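Local coordinates for flavin prenyltransferase UbiX (Aquifex aeolicus, PDB 2EJB), which probably makes the prenylated FMN cofactor of UbiD decarboxylases by joining a dimethylallyl group from dimethylallyl phosphate to the flavin N5 and C6 atoms, at residues T92-L95 with S96-N100; I107-V110 with G111-L115; M138-I141 with T142-G146; I166-V169 with V170-L174. One frame throughout, in Å; residues are numbered along the deposited sequence.

Contact 1: residues T92-L95 with S96-N100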
loop_
_atom_site.group_PDB
_atom_site.type_symbol
_atom_site.label_atom_id
_atom_site.label_comp_id
_atom_site.label_asym_id
_atom_site.label_seq_id
_atom_site.Cartn_x
_atom_site.Cartn_y
_atom_site.Cartn_z
ATOM N N THR A 92 -9.136 8.013 2.478
ATOM C CA THR A 92 -10.136 6.958 2.414
ATOM C C THR A 92 -11.515 7.564 2.232
ATOM O O THR A 92 -12.387 6.974 1.587
ATOM C CB THR A 92 -10.121 6.071 3.690
ATOM O OG1 THR A 92 -10.235 6.892 4.861
ATOM C CG2 THR A 92 -8.828 5.269 3.755
ATOM N N ASN A 93 -11.703 8.759 2.787
ATOM C CA ASN A 93 -12.978 9.457 2.674
ATOM C C ASN A 93 -13.242 9.864 1.224
ATOM O O ASN A 93 -14.330 9.638 0.694
ATOM C CB ASN A 93 -12.992 10.691 3.593
ATOM C CG ASN A 93 -14.205 11.582 3.364
ATOM O OD1 ASN A 93 -14.100 12.644 2.756
ATOM N ND2 ASN A 93 -15.359 11.147 3.840
ATOM N N THR A 94 -12.243 10.459 0.584
ATOM C CA THR A 94 -12.375 10.880 -0.809
ATOM C C THR A 94 -12.571 9.661 -1.699
ATOM O O THR A 94 -13.358 9.692 -2.645
ATOM C CB THR A 94 -11.133 11.668 -1.266
ATOM O OG1 THR A 94 -11.145 12.952 -0.640
ATOM C CG2 THR A 94 -11.118 11.844 -2.781
ATOM N N LEU A 95 -11.853 8.586 -1.388
ATOM C CA LEU A 95 -11.971 7.352 -2.152
ATOM C C LEU A 95 -13.421 6.896 -2.127
ATOM O O LEU A 95 -13.993 6.535 -3.157
ATOM C CB LEU A 95 -11.088 6.257 -1.545
ATOM C CG LEU A 95 -11.403 4.826 -2.003
ATOM C CD1 LEU A 95 -11.194 4.699 -3.518
ATOM C CD2 LEU A 95 -10.525 3.839 -1.244
ATOM N N SER A 96 -14.011 6.927 -0.937
ATOM C CA SER A 96 -15.393 6.508 -0.752
ATOM C C SER A 96 -16.346 7.448 -1.481
ATOM O O SER A 96 -17.207 7.004 -2.238
ATOM C CB SER A 96 -15.731 6.461 0.741
ATOM O OG SER A 96 -17.066 6.033 0.949
ATOM N N CYS A 97 -16.187 8.745 -1.263
ATOM C CA CYS A 97 -17.050 9.713 -1.924
ATOM C C CYS A 97 -17.095 9.523 -3.440
ATOM O O CYS A 97 -18.176 9.498 -4.032
ATOM C CB CYS A 97 -16.613 11.137 -1.567
ATOM S SG CYS A 97 -17.000 11.564 0.164
ATOM N N ILE A 98 -15.932 9.361 -4.061
ATOM C CA ILE A 98 -15.861 9.177 -5.506
ATOM C C ILE A 98 -16.463 7.837 -5.937
ATOM O O ILE A 98 -17.219 7.780 -6.906
ATOM C CB ILE A 98 -14.393 9.299 -6.001
ATOM C CG1 ILE A 98 -13.891 10.727 -5.763
ATOM C CG2 ILE A 98 -14.296 8.968 -7.479
ATOM C CD1 ILE A 98 -12.416 10.936 -6.101
ATOM N N ALA A 99 -16.145 6.772 -5.204
ATOM C CA ALA A 99 -16.666 5.441 -5.503
ATOM C C ALA A 99 -18.186 5.385 -5.384
ATOM O O ALA A 99 -18.832 4.594 -6.064
ATOM C CB ALA A 99 -16.042 4.408 -4.567
ATOM N N ASN A 100 -18.748 6.211 -4.508
ATOM C CA ASN A 100 -20.192 6.243 -4.299
ATOM C C ASN A 100 -20.884 7.404 -5.005
ATOM O O ASN A 100 -22.110 7.482 -5.024
ATOM C CB ASN A 100 -20.501 6.278 -2.796
ATOM C CG ASN A 100 -20.262 4.936 -2.126
ATOM O OD1 ASN A 100 -20.925 3.952 -2.454
ATOM N ND2 ASN A 100 -19.317 4.887 -1.193
#

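Contact 2: residues I107-V110 with G111-L115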
loop_
_atom_site.group_PDB
_atom_site.type_symbol
_atom_site.label_atom_id
_atom_site.label_comp_id
_atom_site.label_asym_id
_atom_site.label_seq_id
_atom_site.Cartn_x
_atom_site.Cartn_y
_atom_site.Cartn_z
ATOM N N ILE A 107 -13.190 18.374 -5.466
ATOM C CA ILE A 107 -12.391 17.181 -5.733
ATOM C C ILE A 107 -13.263 15.968 -6.047
ATOM O O ILE A 107 -12.983 15.211 -6.980
ATOM C CB ILE A 107 -11.478 16.854 -4.523
ATOM C CG1 ILE A 107 -10.449 17.976 -4.341
ATOM C CG2 ILE A 107 -10.764 15.515 -4.733
ATOM C CD1 ILE A 107 -9.463 17.720 -3.212
ATOM N N HIS A 108 -14.320 15.784 -5.268
ATOM C CA HIS A 108 -15.214 14.656 -5.489
ATOM C C HIS A 108 -15.880 14.833 -6.841
ATOM O O HIS A 108 -15.992 13.885 -7.616
ATOM C CB HIS A 108 -16.254 14.596 -4.371
ATOM C CG HIS A 108 -15.655 14.497 -3.002
ATOM N ND1 HIS A 108 -16.355 14.787 -1.857
ATOM C CD2 HIS A 108 -14.410 14.131 -2.606
ATOM C CE1 HIS A 108 -15.571 14.607 -0.806
ATOM N NE2 HIS A 108 -14.389 14.209 -1.235
ATOM N N ARG A 109 -16.300 16.062 -7.128
ATOM C CA ARG A 109 -16.951 16.371 -8.396
ATOM C C ARG A 109 -16.044 16.038 -9.577
ATOM O O ARG A 109 -16.490 15.446 -10.569
ATOM C CB ARG A 109 -17.328 17.855 -8.443
ATOM C CG ARG A 109 -17.872 18.324 -9.787
ATOM C CD ARG A 109 -19.177 17.625 -10.151
ATOM N NE ARG A 109 -19.636 18.006 -11.486
ATOM C CZ ARG A 109 -20.688 17.474 -12.102
ATOM N NH1 ARG A 109 -21.407 16.531 -11.507
ATOM N NH2 ARG A 109 -21.017 17.881 -13.319
ATOM N N VAL A 110 -14.774 16.421 -9.473
ATOM C CA VAL A 110 -13.814 16.174 -10.544
ATOM C C VAL A 110 -13.645 14.676 -10.786
ATOM O O VAL A 110 -13.427 14.240 -11.916
ATOM C CB VAL A 110 -12.442 16.804 -10.218
ATOM C CG1 VAL A 110 -11.439 16.492 -11.328
ATOM C CG2 VAL A 110 -12.599 18.314 -10.056
ATOM N N GLY A 111 -13.743 13.893 -9.719
ATOM C CA GLY A 111 -13.622 12.456 -9.862
ATOM C C GLY A 111 -14.835 11.929 -10.609
ATOM O O GLY A 111 -14.720 11.071 -11.478
ATOM N N GLU A 112 -16.006 12.451 -10.268
ATOM C CA GLU A 112 -17.245 12.032 -10.915
ATOM C C GLU A 112 -17.228 12.416 -12.395
ATOM O O GLU A 112 -17.681 11.650 -13.246
ATOM C CB GLU A 112 -18.445 12.676 -10.215
ATOM C CG GLU A 112 -19.728 12.684 -11.032
ATOM C CD GLU A 112 -20.848 13.425 -10.335
ATOM O OE1 GLU A 112 -20.617 14.571 -9.892
ATOM O OE2 GLU A 112 -21.959 12.864 -10.238
ATOM N N VAL A 113 -16.704 13.602 -12.693
ATOM C CA VAL A 113 -16.628 14.080 -14.073
ATOM C C VAL A 113 -15.656 13.232 -14.878
ATOM O O VAL A 113 -15.950 12.849 -16.010
ATOM C CB VAL A 113 -16.179 15.560 -14.146
ATOM C CG1 VAL A 113 -16.065 15.998 -15.603
ATOM C CG2 VAL A 113 -17.180 16.449 -13.406
ATOM N N ALA A 114 -14.498 12.938 -14.293
ATOM C CA ALA A 114 -13.498 12.115 -14.966
ATOM C C ALA A 114 -14.106 10.760 -15.315
ATOM O O ALA A 114 -13.935 10.262 -16.430
ATOM C CB ALA A 114 -12.272 11.914 -14.063
ATOM N N LEU A 115 -14.821 10.174 -14.357
ATOM C CA LEU A 115 -15.452 8.870 -14.548
ATOM C C LEU A 115 -16.512 8.874 -15.643
ATOM O O LEU A 115 -16.506 7.998 -16.508
ATOM C CB LEU A 115 -16.070 8.376 -13.233
ATOM C CG LEU A 115 -15.054 8.026 -12.134
ATOM C CD1 LEU A 115 -15.770 7.663 -10.831
ATOM C CD2 LEU A 115 -14.190 6.875 -12.607
#

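Contact 3: residues M138-I141 with T142-G146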
loop_
_atom_site.group_PDB
_atom_site.type_symbol
_atom_site.label_atom_id
_atom_site.label_comp_id
_atom_site.label_asym_id
_atom_site.label_seq_id
_atom_site.Cartn_x
_atom_site.Cartn_y
_atom_site.Cartn_z
ATOM N N MET A 138 -11.925 0.544 -3.789
ATOM C CA MET A 138 -10.836 0.516 -4.753
ATOM C C MET A 138 -11.209 -0.362 -5.936
ATOM O O MET A 138 -10.850 -0.063 -7.068
ATOM C CB MET A 138 -9.545 0.006 -4.099
ATOM C CG MET A 138 -8.936 0.985 -3.095
ATOM S SD MET A 138 -7.310 0.485 -2.463
ATOM C CE MET A 138 -7.788 -0.664 -1.211
ATOM N N LEU A 139 -11.944 -1.437 -5.666
ATOM C CA LEU A 139 -12.367 -2.361 -6.712
ATOM C C LEU A 139 -13.351 -1.679 -7.647
ATOM O O LEU A 139 -13.290 -1.851 -8.866
ATOM C CB LEU A 139 -13.043 -3.588 -6.097
ATOM C CG LEU A 139 -12.468 -4.966 -6.415
ATOM C CD1 LEU A 139 -13.439 -6.017 -5.902
ATOM C CD2 LEU A 139 -12.249 -5.134 -7.913
ATOM N N LYS A 140 -14.275 -0.917 -7.070
ATOM C CA LYS A 140 -15.255 -0.210 -7.877
ATOM C C LYS A 140 -14.547 0.817 -8.760
ATOM O O LYS A 140 -14.844 0.916 -9.949
ATOM C CB LYS A 140 -16.302 0.475 -6.992
ATOM C CG LYS A 140 -17.318 1.275 -7.791
ATOM C CD LYS A 140 -18.754 0.986 -7.398
ATOM C CE LYS A 140 -19.727 1.601 -8.412
ATOM N NZ LYS A 140 -21.155 1.511 -7.985
ATOM N N ILE A 141 -13.612 1.577 -8.186
ATOM C CA ILE A 141 -12.873 2.574 -8.970
ATOM C C ILE A 141 -12.193 1.861 -10.139
ATOM O O ILE A 141 -12.321 2.266 -11.296
ATOM C CB ILE A 141 -11.756 3.270 -8.140
ATOM C CG1 ILE A 141 -12.363 4.141 -7.036
ATOM C CG2 ILE A 141 -10.859 4.097 -9.063
ATOM C CD1 ILE A 141 -13.312 5.202 -7.530
ATOM N N THR A 142 -11.482 0.783 -9.815
ATOM C CA THR A 142 -10.753 -0.006 -10.796
ATOM C C THR A 142 -11.640 -0.522 -11.928
ATOM O O THR A 142 -11.336 -0.319 -13.101
ATOM C CB THR A 142 -10.064 -1.194 -10.111
ATOM O OG1 THR A 142 -9.161 -0.698 -9.116
ATOM C CG2 THR A 142 -9.289 -2.034 -11.126
ATOM N N ARG A 143 -12.734 -1.185 -11.572
ATOM C CA ARG A 143 -13.651 -1.712 -12.574
ATOM C C ARG A 143 -14.204 -0.597 -13.447
ATOM O O ARG A 143 -14.497 -0.813 -14.622
ATOM C CB ARG A 143 -14.786 -2.480 -11.898
ATOM C CG ARG A 143 -14.330 -3.826 -11.377
ATOM C CD ARG A 143 -15.336 -4.483 -10.455
ATOM N NE ARG A 143 -14.931 -5.849 -10.119
ATOM C CZ ARG A 143 -15.494 -6.597 -9.172
ATOM N NH1 ARG A 143 -16.495 -6.118 -8.446
ATOM N NH2 ARG A 143 -15.069 -7.835 -8.967
ATOM N N MET A 144 -14.327 0.600 -12.883
ATOM C CA MET A 144 -14.844 1.728 -13.644
ATOM C C MET A 144 -13.807 2.347 -14.573
ATOM O O MET A 144 -14.096 3.322 -15.269
ATOM C CB MET A 144 -15.408 2.792 -12.698
ATOM C CG MET A 144 -16.758 2.408 -12.127
ATOM S SD MET A 144 -17.488 3.705 -11.148
ATOM C CE MET A 144 -18.179 4.783 -12.458
ATOM N N GLY A 145 -12.603 1.779 -14.593
ATOM C CA GLY A 145 -11.564 2.300 -15.467
ATOM C C GLY A 145 -10.510 3.115 -14.744
ATOM O O GLY A 145 -9.466 3.431 -15.312
ATOM N N GLY A 146 -10.785 3.469 -13.493
ATOM C CA GLY A 146 -9.829 4.243 -12.727
ATOM C C GLY A 146 -8.656 3.373 -12.324
ATOM O O GLY A 146 -8.735 2.145 -12.376
#

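Contact 4: residues I166-V169 with V170-L174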
loop_
_atom_site.group_PDB
_atom_site.type_symbol
_atom_site.label_atom_id
_atom_site.label_comp_id
_atom_site.label_asym_id
_atom_site.label_seq_id
_atom_site.Cartn_x
_atom_site.Cartn_y
_atom_site.Cartn_z
ATOM N N ILE A 166 9.833 8.249 -2.178
ATOM C CA ILE A 166 8.830 9.186 -2.669
ATOM C C ILE A 166 8.900 9.244 -4.196
ATOM O O ILE A 166 7.878 9.234 -4.879
ATOM C CB ILE A 166 9.071 10.601 -2.116
ATOM C CG1 ILE A 166 8.975 10.589 -0.589
ATOM C CG2 ILE A 166 8.054 11.567 -2.704
ATOM C CD1 ILE A 166 9.287 11.924 0.058
ATOM N N ASN A 167 10.118 9.305 -4.727
ATOM C CA ASN A 167 10.315 9.362 -6.168
ATOM C C ASN A 167 9.832 8.084 -6.834
ATOM O O ASN A 167 9.325 8.114 -7.955
ATOM C CB ASN A 167 11.793 9.604 -6.490
ATOM C CG ASN A 167 12.198 11.055 -6.310
ATOM O OD1 ASN A 167 11.594 11.788 -5.529
ATOM N ND2 ASN A 167 13.233 11.473 -7.026
ATOM N N PHE A 168 9.999 6.957 -6.147
ATOM C CA PHE A 168 9.550 5.678 -6.691
ATOM C C PHE A 168 8.044 5.731 -6.919
ATOM O O PHE A 168 7.555 5.444 -8.012
ATOM C CB PHE A 168 9.860 4.526 -5.731
ATOM C CG PHE A 168 9.205 3.230 -6.126
ATOM C CD1 PHE A 168 9.751 2.431 -7.127
ATOM C CD2 PHE A 168 8.001 2.841 -5.545
ATOM C CE1 PHE A 168 9.100 1.267 -7.552
ATOM C CE2 PHE A 168 7.342 1.681 -5.963
ATOM C CZ PHE A 168 7.894 0.894 -6.970
ATOM N N VAL A 169 7.311 6.103 -5.876
ATOM C CA VAL A 169 5.862 6.186 -5.961
ATOM C C VAL A 169 5.432 7.219 -7.008
ATOM O O VAL A 169 4.508 6.974 -7.787
ATOM C CB VAL A 169 5.257 6.544 -4.593
ATOM C CG1 VAL A 169 3.743 6.620 -4.696
ATOM C CG2 VAL A 169 5.668 5.491 -3.564
ATOM N N VAL A 170 6.107 8.367 -7.029
ATOM C CA VAL A 170 5.793 9.412 -7.998
ATOM C C VAL A 170 6.036 8.899 -9.417
ATOM O O VAL A 170 5.286 9.216 -10.338
ATOM C CB VAL A 170 6.650 10.677 -7.759
ATOM C CG1 VAL A 170 6.351 11.726 -8.822
ATOM C CG2 VAL A 170 6.353 11.244 -6.385
ATOM N N GLY A 171 7.084 8.101 -9.585
ATOM C CA GLY A 171 7.389 7.552 -10.894
ATOM C C GLY A 171 6.313 6.574 -11.334
ATOM O O GLY A 171 5.981 6.484 -12.519
ATOM N N LYS A 172 5.775 5.830 -10.373
ATOM C CA LYS A 172 4.721 4.868 -10.652
ATOM C C LYS A 172 3.476 5.610 -11.123
ATOM O O LYS A 172 2.798 5.184 -12.056
ATOM C CB LYS A 172 4.395 4.055 -9.394
ATOM C CG LYS A 172 5.118 2.719 -9.306
ATOM C CD LYS A 172 4.571 1.760 -10.356
ATOM C CE LYS A 172 5.156 0.369 -10.216
ATOM N NZ LYS A 172 4.613 -0.560 -11.251
ATOM N N LEU A 173 3.186 6.730 -10.469
ATOM C CA LEU A 173 2.022 7.532 -10.821
ATOM C C LEU A 173 2.134 8.098 -12.227
ATOM O O LEU A 173 1.152 8.142 -12.964
ATOM C CB LEU A 173 1.849 8.659 -9.813
ATOM C CG LEU A 173 1.381 8.159 -8.446
ATOM C CD1 LEU A 173 1.573 9.245 -7.396
ATOM C CD2 LEU A 173 -0.088 7.736 -8.546
ATOM N N LEU A 174 3.332 8.534 -12.595
ATOM C CA LEU A 174 3.538 9.080 -13.925
ATOM C C LEU A 174 3.454 7.978 -14.976
ATOM O O LEU A 174 2.912 8.193 -16.055
ATOM C CB LEU A 174 4.883 9.812 -13.999
ATOM C CG LEU A 174 4.861 11.169 -13.272
ATOM C CD1 LEU A 174 6.275 11.699 -13.122
ATOM C CD2 LEU A 174 3.978 12.157 -14.022
#

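Contact 1: residues T92-L95 with S96-N100
Asn-93 and Cys-97 meet through the straightest of four successive backbone bonds: Cys-97 N lies 2.8 Å from Asn-93 O, with an N-H...O angle of 172°. The carbonyls of Thr-92, Thr-94 and Leu-95 are satisfied in the same i to i+4 way by the amides of Ser-96, Ile-98 and Ala-99, so every carbonyl of 92-95 has a donor one turn later. Thr-94 N, in the first turn, hydrogen-bonds to Ser-91 OG. At the other end Ser-96 O takes the Asn-100 amide at 2.9 Å from Asn-100 N, and the Asn-100 side chain folds back over it. Its ND2 makes two weak bonds, one to Ser-96 O and one to Ser-96 OG at 3.3 Å.

Between the side chains, Thr-94 CG2 touches Ile-98 CD1 at 3.7 Å, and the two residues lie alongside each other, pointing the same way. Thr-94 holds CG2 on the far side of CB from its own N, which leaves OG1 beside that N (chi1 -72°). Leu-95 turns from this stripe towards Asn-137 and Ile-141 of helix 132-143, while Thr-94 and Cys-97 pack on His-108. Together with Ser-91, residues Thr-92 to Thr-94 form a predicted FMN-binding segment, here the first turn of a helix that follows strand 82-90 after the single residue Ser-91, as in the flavoprotein fold with its parallel sheet flanked by helices.

Contact 2: residues I107-V110 with G111-L115
Ile-107 O and Gly-111 N, 3.1 Å apart, begin a run of i to i+4 bonds that carries the helix unbroken from 107-110 into 111-115. His-108, Arg-109 and Val-110 continue it to Glu-112, Val-113 and Ala-114. Arg-109 O is reached by Val-113 N at 2.8 Å, and Ala-114 N bonds to Val-110 O. Gly-111 N also makes a weak second bond to His-108 O.

On the outer side Arg-109 bends at its second torsion (chi2 63°), bringing its guanidinium back over the next turn. Its NH1 forms a salt bridge with Glu-112 OE1 at 2.7 Å. This bond is bent, at 134°, and NH1 sits above the carboxylate plane, the two flat groups being nearly perpendicular at 84°. Val-113 CG2 covers one face of the guanidinium, 3.5 Å from Arg-109 NE, which also has a weak bond to Ala-74 O. A methionine in place of Arg-109 would probably leave the Glu-112 carboxylate without its charged mate and lose the weak bond to Ala-74 O.

Around this helix, His-108 ND1 bonds to Lys-104 N, Leu-115 touches Ile-98 of helix 92-100, and Val-113 and Ala-114 rest on Leu-79 of helix 76-79.

Contact 3: residues M138-I141 with T142-G146
Arg-143 lies across Leu-139, one turn earlier, and can be followed outward from its backbone. Its CB and CG each pass 3.4 Å from Leu-139 O, the carbonyl that accepts the Arg-143 amide. CD then comes near Leu-139 CD2, and NE approaches that methyl more closely, at 3.5 Å. Beyond it, both leucine methyls lie over the same face of the guanidinium, CD2 offset towards its rim. The chain runs extended from CG to NE, which lays the guanidinium over the leucine, with NH2 in a salt bridge to Glu-136 OE2 of the second subunit.

Thr-142 uses its hydroxyl differently. OG1, beside its own backbone N (chi1 -59°), donates to Met-138 O at 2.7 Å, while Thr-142 N donates to the same oxygen from the opposite face of its plane. A valine in place of Thr-142 would probably leave Met-138 O with the amide as its one donor in this turn.

The helix ends in a Schellman motif: Gly-146 N returns to Ile-141 O at 2.9 Å, and Gly-145 N to Thr-142 O at 2.9 Å. At Gly-145 the positive phi (104°) would force a side chain into the carbonyl oxygen of Met-144. At Gly-146 a CB would clash with Ile-141 CG2, which lies 3.8 Å from Gly-146 CA.

Chemically, backbone and hydroxyl donors thus close the last turn before strand 147-150, while the guanidinium, lying on aliphatic carbon, is probably balanced by the carboxylate of Glu-136 of the second subunit.

Contact 4: residues I166-V169 with V170-L174
Phe-168 and Lys-172 lie side by side on a regular alpha-helix, 162-176, that packs against the parallel sheet of this flavoprotein fold. Among the hydrogen bonds, the carbonyls of Ile-166, Asn-167, Phe-168 and Val-169 each receive the amide four residues on. The Asn-167 O to Gly-171 N bond measures 2.8 Å, and a CB on Gly-171 would sit tightly against that same oxygen.

Apolar contacts mark the buried side. Ile-166 CG2 meets Val-170 CG2 at 4.1 Å, the two side chains pointing the same way, and Val-169 CG1 approaches Leu-173 CD1 at 4.3 Å. Leu-173 continues inward to Val-122 and Leu-124 of strand 121-125, and Val-170 touches Lys-19 of helix 14-26.

The third kind is an aromatic-aliphatic contact at Lys-172, predicted to bind dimethylallyl phosphate. Phe-168, whose ring is near Tyr-156 of the same predicted site, swings CG anti to its backbone N (chi1 170°), leaning the ring towards the lysine stem. Past its bend at chi2, the Lys-172 chain runs straight, and NZ donates a hydrogen bond to Ala-128 O of the second subunit. At the stem, Lys-172 CG sits 4.1 Å from both Phe-168 CE2 and Phe-168 CZ.

Overall arrangement
Contacts 1, 2 and 3 form one cluster of helices. Contact 1 touches both others: Cys-97 SG is 3.5 Å from His-108 CE1 of contact 2, and Leu-95 CD1 is 3.7 Å from Ile-141 CG1 of contact 3. Contacts 2 and 3 meet more lightly, at Leu-115 CD1 and Met-144 CE, 4.1 Å apart. Contact 4 lies on the opposite side of the chain's centre from contacts 1 and 2, its centre about 22 Å from each of theirs. Contact 1 carries predicted FMN-binding residues and contact 4 holds Lys-172, predicted to bind dimethylallyl phosphate; these two contacts do not touch, their nearest atoms lying about 13 Å apart. Contacts 3 and 4 both reach the second subunit.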